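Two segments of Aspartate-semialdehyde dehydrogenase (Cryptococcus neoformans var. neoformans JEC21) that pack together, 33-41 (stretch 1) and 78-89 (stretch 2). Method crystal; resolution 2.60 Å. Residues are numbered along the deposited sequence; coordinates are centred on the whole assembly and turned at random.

Stretch 1, residues 33-41: YFALHALGA
Stretch 2, residues 78-89: APGFAECGVVFS

No direct hydrogen bond crosses between these two stretches; one water bridges the two backbones, donating to His37 O (3.2 Å) and to Pro79 O (2.9 Å), and the rest is side chains packing on side chains and on backbone. Stretch 1 is a strand from Phe34 onward, apart from His37, whose phi/psi of -126/-34 interrupts the regular strand angles. Stretch 2 enters as a loop, makes a 3-10 turn at Phe81–Glu83 and leaves as a strand toward Ser89. The turn is held by Glu83 N to Gly80 O (3.2 Å), Cys84 N to Phe81 O (2.9 Å) and a weak bond from Phe81 N to Ala78 O (3.3 Å). The register runs in opposite senses: Phe34 CA lies 8.8 Å from Val86 CA, Ala38 CA 5.1 Å from Gly80 CA, and Gly40 CA 8.6 Å from Ala78 CA.

The close approach at the centre depends on small residues. Gly80 (phi/psi 100/-28) lacks a CB that would sit 3.1 Å from Ala38 CB, and its backbone angles by themselves call for glycine. Ala38 CB rests over one face of the Phe81 ring, 3.7 Å from its centroid, a CH-pi contact, and lies 3.9 Å from Cys84 SG. The CA-to-CB bond of Phe81 points away, but chi1 -78° (m) and chi2 -63° return the ring, bringing CZ 3.7 Å from Gly40 N at the ring edge.

His37 (chi1 t, chi2 64°) presents its ring edge to stretch 2: CD2 is 3.3 Å from Gly80 O, and NE2 3.7 Å from Glu83 OE1. Near the start of stretch 1, Phe34 (m, chi2 -46°) places CE1 3.7 Å from Val86 CG1 (Val86 chi1 p) and receives the edge of Phe88 (m, chi2 -74°) on one face, centroids 5.8 Å apart and planes at 83°, an apolar edge-to-face pair.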

# COMPACT_ATOMS: atom_id res chain seq x y z
N TYR A 33 21.52 -33.44 6.38
CA TYR A 33 21.24 -34.86 6.60
C TYR A 33 19.82 -35.40 6.43
O TYR A 33 19.64 -36.60 6.34
CB TYR A 33 21.75 -35.27 7.98
CG TYR A 33 21.17 -34.58 9.19
CD1 TYR A 33 19.91 -34.96 9.71
CD2 TYR A 33 21.92 -33.69 9.92
CE1 TYR A 33 19.41 -34.39 10.87
CE2 TYR A 33 21.43 -33.13 11.10
CZ TYR A 33 20.18 -33.47 11.57
OH TYR A 33 19.67 -32.90 12.72
N PHE A 34 18.81 -34.54 6.50
CA PHE A 34 17.42 -34.96 6.27
C PHE A 34 17.22 -35.10 4.78
O PHE A 34 17.55 -34.17 4.02
CB PHE A 34 16.44 -33.90 6.78
CG PHE A 34 16.23 -33.89 8.26
CD1 PHE A 34 16.01 -35.07 8.96
CD2 PHE A 34 16.15 -32.70 8.94
CE1 PHE A 34 15.78 -35.07 10.32
CE2 PHE A 34 15.92 -32.68 10.31
CZ PHE A 34 15.75 -33.86 11.00
N ALA A 35 16.78 -36.27 4.35
CA ALA A 35 16.70 -36.58 2.90
C ALA A 35 15.24 -36.82 2.48
O ALA A 35 14.58 -37.70 3.02
CB ALA A 35 17.55 -37.79 2.54
N LEU A 36 14.75 -35.98 1.57
CA LEU A 36 13.38 -36.06 1.11
C LEU A 36 13.16 -37.41 0.55
O LEU A 36 13.88 -37.81 -0.36
CB LEU A 36 13.12 -35.02 0.05
CG LEU A 36 12.93 -33.62 0.61
CD1 LEU A 36 13.11 -32.59 -0.50
CD2 LEU A 36 11.56 -33.48 1.30
N HIS A 37 12.22 -38.14 1.12
CA HIS A 37 11.99 -39.52 0.72
C HIS A 37 10.55 -39.82 0.31
O HIS A 37 10.32 -40.68 -0.53
CB HIS A 37 12.42 -40.44 1.87
CG HIS A 37 12.44 -41.88 1.50
ND1 HIS A 37 13.30 -42.41 0.55
CD2 HIS A 37 11.69 -42.92 1.96
CE1 HIS A 37 13.07 -43.70 0.43
NE2 HIS A 37 12.10 -44.04 1.27
N ALA A 38 9.57 -39.17 0.96
CA ALA A 38 8.15 -39.46 0.72
C ALA A 38 7.31 -38.20 0.78
O ALA A 38 7.28 -37.51 1.81
CB ALA A 38 7.64 -40.47 1.71
N LEU A 39 6.66 -37.86 -0.34
CA LEU A 39 5.77 -36.72 -0.40
C LEU A 39 4.30 -37.14 -0.41
O LEU A 39 3.92 -38.07 -1.12
CB LEU A 39 6.04 -35.97 -1.67
CG LEU A 39 7.47 -35.63 -1.96
CD1 LEU A 39 7.49 -34.71 -3.18
CD2 LEU A 39 8.12 -34.95 -0.78
N GLY A 40 3.48 -36.49 0.39
CA GLY A 40 2.04 -36.76 0.41
C GLY A 40 1.25 -35.53 -0.06
O GLY A 40 1.52 -34.42 0.37
N ALA A 41 0.26 -35.75 -0.93
CA ALA A 41 -0.68 -34.71 -1.34
C ALA A 41 -2.04 -35.34 -1.49
O ALA A 41 -2.31 -36.37 -0.88
CB ALA A 41 -0.22 -34.07 -2.62
N ALA A 78 1.53 -45.70 2.60
CA ALA A 78 1.80 -45.35 1.20
C ALA A 78 3.30 -45.44 0.96
O ALA A 78 4.07 -45.56 1.93
CB ALA A 78 1.25 -43.99 0.83
N PRO A 79 3.73 -45.41 -0.31
CA PRO A 79 5.15 -45.74 -0.59
C PRO A 79 6.15 -44.76 0.04
O PRO A 79 6.03 -43.55 -0.18
CB PRO A 79 5.23 -45.69 -2.12
CG PRO A 79 3.84 -45.92 -2.59
CD PRO A 79 2.94 -45.31 -1.54
N GLY A 80 7.11 -45.31 0.79
CA GLY A 80 8.20 -44.51 1.34
C GLY A 80 8.01 -44.12 2.80
O GLY A 80 8.99 -43.99 3.55
N PHE A 81 6.75 -44.02 3.22
CA PHE A 81 6.47 -43.43 4.51
C PHE A 81 6.92 -44.30 5.65
O PHE A 81 7.51 -43.78 6.60
CB PHE A 81 4.98 -43.06 4.63
CG PHE A 81 4.63 -41.78 3.91
CD1 PHE A 81 5.20 -40.58 4.30
CD2 PHE A 81 3.76 -41.77 2.86
CE1 PHE A 81 4.90 -39.40 3.65
CE2 PHE A 81 3.42 -40.58 2.22
CZ PHE A 81 4.02 -39.40 2.59
N ALA A 82 6.72 -45.61 5.55
CA ALA A 82 7.14 -46.52 6.64
C ALA A 82 8.65 -46.44 6.97
O ALA A 82 9.05 -46.80 8.05
CB ALA A 82 6.72 -47.96 6.33
N GLU A 83 9.47 -46.01 6.02
CA GLU A 83 10.92 -45.90 6.23
C GLU A 83 11.36 -44.53 6.71
O GLU A 83 12.55 -44.33 6.98
CB GLU A 83 11.71 -46.21 4.93
CG GLU A 83 11.56 -47.63 4.41
CD GLU A 83 10.35 -47.79 3.51
OE1 GLU A 83 10.35 -47.15 2.39
OE2 GLU A 83 9.44 -48.55 3.95
N CYS A 84 10.44 -43.56 6.73
CA CYS A 84 10.80 -42.20 7.17
C CYS A 84 11.06 -42.18 8.65
O CYS A 84 10.29 -42.74 9.43
CB CYS A 84 9.72 -41.21 6.81
SG CYS A 84 9.60 -40.92 5.03
N GLY A 85 12.15 -41.53 9.03
CA GLY A 85 12.51 -41.34 10.43
C GLY A 85 11.79 -40.18 11.09
O GLY A 85 11.62 -40.16 12.32
N VAL A 86 11.36 -39.23 10.28
CA VAL A 86 10.46 -38.16 10.70
C VAL A 86 9.57 -37.73 9.52
O VAL A 86 10.03 -37.66 8.38
CB VAL A 86 11.24 -36.97 11.31
CG1 VAL A 86 12.38 -36.56 10.42
CG2 VAL A 86 10.35 -35.77 11.53
N VAL A 87 8.29 -37.48 9.81
CA VAL A 87 7.34 -36.97 8.83
C VAL A 87 6.90 -35.58 9.25
O VAL A 87 6.35 -35.38 10.35
CB VAL A 87 6.13 -37.89 8.71
CG1 VAL A 87 5.16 -37.37 7.66
CG2 VAL A 87 6.57 -39.29 8.31
N PHE A 88 7.16 -34.62 8.37
CA PHE A 88 6.78 -33.24 8.57
C PHE A 88 5.40 -32.98 8.00
O PHE A 88 5.14 -33.36 6.86
CB PHE A 88 7.79 -32.32 7.88
CG PHE A 88 9.14 -32.37 8.50
CD1 PHE A 88 9.35 -31.76 9.71
CD2 PHE A 88 10.16 -33.05 7.92
CE1 PHE A 88 10.59 -31.78 10.30
CE2 PHE A 88 11.41 -33.09 8.50
CZ PHE A 88 11.61 -32.47 9.71
N SER A 89 4.54 -32.29 8.75
CA SER A 89 3.18 -31.99 8.29
C SER A 89 2.92 -30.50 8.07
O SER A 89 3.02 -29.71 8.98
CB SER A 89 2.20 -32.54 9.27
OG SER A 89 0.89 -32.35 8.80
O HOH W 1 7.99 -42.43 -1.92